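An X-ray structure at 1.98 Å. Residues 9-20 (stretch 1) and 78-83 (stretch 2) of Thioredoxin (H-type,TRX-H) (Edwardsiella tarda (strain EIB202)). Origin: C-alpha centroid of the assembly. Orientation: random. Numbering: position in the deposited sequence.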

# COMPACT_ATOMS: atom_id res chain seq x y z
N ALA A 9 -14.36 -1.90 -0.22
CA ALA A 9 -13.55 -1.66 -1.41
C ALA A 9 -12.34 -2.60 -1.46
O ALA A 9 -11.94 -3.03 -2.55
CB ALA A 9 -13.11 -0.20 -1.47
N PHE A 10 -11.75 -2.93 -0.32
CA PHE A 10 -10.60 -3.84 -0.32
C PHE A 10 -11.01 -5.24 -0.76
O PHE A 10 -10.33 -5.86 -1.60
CB PHE A 10 -9.96 -3.88 1.07
CG PHE A 10 -8.81 -4.84 1.18
CD1 PHE A 10 -7.55 -4.51 0.69
CD2 PHE A 10 -8.98 -6.08 1.77
CE1 PHE A 10 -6.48 -5.42 0.80
CE2 PHE A 10 -7.92 -6.99 1.88
CZ PHE A 10 -6.67 -6.65 1.40
N THR A 11 -12.10 -5.76 -0.20
CA THR A 11 -12.51 -7.12 -0.56
C THR A 11 -12.87 -7.20 -2.04
O THR A 11 -12.55 -8.19 -2.71
CB THR A 11 -13.68 -7.59 0.31
OG1 THR A 11 -14.86 -6.87 -0.02
CG2 THR A 11 -13.40 -7.41 1.80
N GLN A 12 -13.50 -6.15 -2.57
CA GLN A 12 -13.83 -6.17 -3.99
C GLN A 12 -12.57 -6.10 -4.85
O GLN A 12 -12.47 -6.79 -5.86
CB GLN A 12 -14.80 -5.03 -4.32
CG GLN A 12 -15.13 -4.91 -5.78
CD GLN A 12 -14.99 -3.48 -6.28
OE1 GLN A 12 -15.90 -2.67 -6.11
NE2 GLN A 12 -13.84 -3.16 -6.87
N ALA A 13 -11.59 -5.29 -4.44
CA ALA A 13 -10.31 -5.27 -5.16
C ALA A 13 -9.64 -6.65 -5.13
O ALA A 13 -9.15 -7.13 -6.16
CB ALA A 13 -9.39 -4.20 -4.58
N GLN A 14 -9.62 -7.31 -3.97
CA GLN A 14 -8.96 -8.62 -3.89
C GLN A 14 -9.64 -9.66 -4.76
O GLN A 14 -8.97 -10.57 -5.27
CB GLN A 14 -8.92 -9.11 -2.44
CG GLN A 14 -8.05 -8.26 -1.55
CD GLN A 14 -6.57 -8.55 -1.75
OE1 GLN A 14 -6.00 -8.23 -2.80
NE2 GLN A 14 -5.95 -9.16 -0.75
N ALA A 15 -10.95 -9.59 -4.91
CA ALA A 15 -11.66 -10.56 -5.74
C ALA A 15 -11.55 -10.25 -7.24
O ALA A 15 -11.87 -11.11 -8.06
CB ALA A 15 -13.13 -10.61 -5.32
N SER A 16 -11.07 -9.06 -7.61
CA SER A 16 -11.05 -8.61 -8.99
C SER A 16 -9.94 -9.23 -9.83
O SER A 16 -10.00 -9.14 -11.06
CB SER A 16 -10.87 -7.09 -9.04
OG SER A 16 -9.53 -6.74 -8.70
N GLY A 17 -8.92 -9.81 -9.22
CA GLY A 17 -7.76 -10.23 -9.97
C GLY A 17 -6.65 -9.20 -10.09
O GLY A 17 -5.52 -9.57 -10.43
N ALA A 18 -6.94 -7.91 -9.77
CA ALA A 18 -5.91 -6.88 -9.89
C ALA A 18 -4.91 -6.96 -8.73
O ALA A 18 -5.25 -7.42 -7.64
CB ALA A 18 -6.55 -5.49 -9.92
N PRO A 19 -3.68 -6.50 -8.95
CA PRO A 19 -2.75 -6.29 -7.82
C PRO A 19 -3.27 -5.23 -6.87
O PRO A 19 -3.89 -4.24 -7.29
CB PRO A 19 -1.45 -5.83 -8.49
CG PRO A 19 -1.73 -5.70 -9.94
CD PRO A 19 -3.18 -5.92 -10.21
N VAL A 20 -2.97 -5.41 -5.59
CA VAL A 20 -3.44 -4.51 -4.54
C VAL A 20 -2.28 -4.11 -3.65
O VAL A 20 -1.52 -4.98 -3.19
CB VAL A 20 -4.55 -5.15 -3.69
CG1 VAL A 20 -4.90 -4.23 -2.56
CG2 VAL A 20 -5.78 -5.44 -4.58
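Stretch 2, residues 78-83: LYRNGQ

Stretch 1 enters in a helix that begins earlier in the chain; within the stretch it is marked by the hydrogen bonds from Ala 13 N to Ala 9 O (3.0 Å) and from Gln 14 N to Phe 10 O (2.9 Å). Gly 17 is the first residue to leave helical angles, with phi/psi of 91/-15. Ala 18 and Pro 19 are extended, and Val 20 (-131/133) lies in a strand. Stretch 2 continues a strand through Leu 78, Tyr 79 and Arg 80, then reverses in a type I' turn from Arg 80 to Gln 83. Asn 81 (55/34) and Gly 82 (85/8) occupy its corners, and the turn is closed by Gln 83 N to Arg 80 O (3.1 Å) and Arg 80 N to Gln 83 O (3.0 Å).

The two stretches run antiparallel: the nearest CA pairs descend from Val 20 with Tyr 79 (4.9 Å) through Pro 19 with Arg 80 (4.4 Å) and Gly 17 with Asn 81 (4.7 Å) to Gln 14 with Gly 82 (4.6 Å). The strand register is fixed by two nearly linear hydrogen bonds, Val 20 N to Tyr 79 O (2.9 Å, 166°) and Tyr 79 N to Val 20 O (2.7 Å, 168°). Tyr 79 O also receives a CA-H...O contact from Pro 19 CA at 3.3 Å.

Beyond this pair, water takes over from direct backbone bonding. Ala 18 O and Asn 81 N stand 4.2 Å apart, too far for a hydrogen bond. Water 3 joins Asn 81 N (2.8 Å) to Gly 17 O (2.6 Å), while water 1 donates to Ala 18 O (2.9 Å) and Gln 14 OE1 (2.8 Å) and accepts from Gly 82 N (3.0 Å). The turn is thus tied to both the helix and the loop that follows it.

Among the side chains, Val 20 and Tyr 79 share one face of the sheet, their CB atoms 4.1 Å apart. Tyr 79, with chi1 at -64° (m), offers a ring face to the helix. Phe 10 meets that face edge-on, with ring centroids 5.9 Å apart, planes at 80°, and Phe 10 CZ lying 4.5 Å from Tyr 79 CE1. Over the same face, Gln 14 NE2 approaches Tyr 79 CD2 to 3.3 Å. The CA-to-CB bond of Gln 14 points sideways, but its m, m rotamer brings the amide across the gap, where OE1 also lies 3.6 Å from Gly 82 CA. At phi/psi of 85/8 a CB on Gly 82 would be jammed against the carbonyl O of Asn 81, which by itself calls for glycine; an ideal CB would also come within 3.3 Å of Gln 14 O, a snug fit and no more.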

# COMPACT_ATOMS: atom_id res chain seq x y z
N LEU A 78 2.14 -5.83 -0.64
CA LEU A 78 1.72 -5.99 -2.03
C LEU A 78 0.98 -7.31 -2.15
O LEU A 78 1.48 -8.35 -1.69
CB LEU A 78 2.90 -5.93 -2.99
CG LEU A 78 2.53 -6.10 -4.48
CD1 LEU A 78 1.63 -4.92 -4.97
CD2 LEU A 78 3.77 -6.22 -5.36
N TYR A 79 -0.21 -7.28 -2.73
CA TYR A 79 -0.97 -8.48 -3.03
C TYR A 79 -1.08 -8.66 -4.53
O TYR A 79 -1.18 -7.68 -5.27
CB TYR A 79 -2.38 -8.42 -2.43
CG TYR A 79 -2.43 -8.37 -0.94
CD1 TYR A 79 -2.18 -7.19 -0.27
CD2 TYR A 79 -2.72 -9.51 -0.20
CE1 TYR A 79 -2.22 -7.13 1.09
CE2 TYR A 79 -2.76 -9.46 1.19
CZ TYR A 79 -2.50 -8.27 1.82
OH TYR A 79 -2.55 -8.18 3.17
N ARG A 80 -1.07 -9.92 -4.97
CA ARG A 80 -1.42 -10.26 -6.34
C ARG A 80 -2.42 -11.41 -6.29
O ARG A 80 -2.21 -12.38 -5.55
CB ARG A 80 -0.18 -10.62 -7.18
CG ARG A 80 0.66 -9.38 -7.52
CD ARG A 80 1.92 -9.67 -8.32
NE ARG A 80 2.62 -8.43 -8.67
CZ ARG A 80 3.92 -8.38 -8.91
NH1 ARG A 80 4.63 -9.48 -8.84
NH2 ARG A 80 4.54 -7.23 -9.22
N ASN A 81 -3.52 -11.24 -7.02
CA ASN A 81 -4.58 -12.24 -7.08
C ASN A 81 -5.10 -12.58 -5.68
O ASN A 81 -5.46 -13.73 -5.40
CB ASN A 81 -4.12 -13.50 -7.82
CG ASN A 81 -5.29 -14.34 -8.31
OD1 ASN A 81 -6.33 -13.80 -8.71
ND2 ASN A 81 -5.14 -15.66 -8.25
N GLY A 82 -5.10 -11.59 -4.79
CA GLY A 82 -5.68 -11.76 -3.47
C GLY A 82 -4.76 -12.37 -2.44
O GLY A 82 -5.22 -12.68 -1.34
N GLN A 83 -3.47 -12.54 -2.74
CA GLN A 83 -2.54 -13.17 -1.82
C GLN A 83 -1.32 -12.30 -1.63
O GLN A 83 -0.82 -11.70 -2.59
CB GLN A 83 -2.12 -14.57 -2.33
CG GLN A 83 -3.28 -15.45 -2.71
CD GLN A 83 -2.83 -16.79 -3.28
OE1 GLN A 83 -1.75 -17.27 -2.96
NE2 GLN A 83 -3.65 -17.37 -4.16
O HOH W 1 -4.42 -8.66 -5.13
O HOH W 2 -8.78 -13.20 -6.52
O HOH W 3 -3.18 -9.52 -9.21
O HOH W 4 -5.13 -12.15 -11.37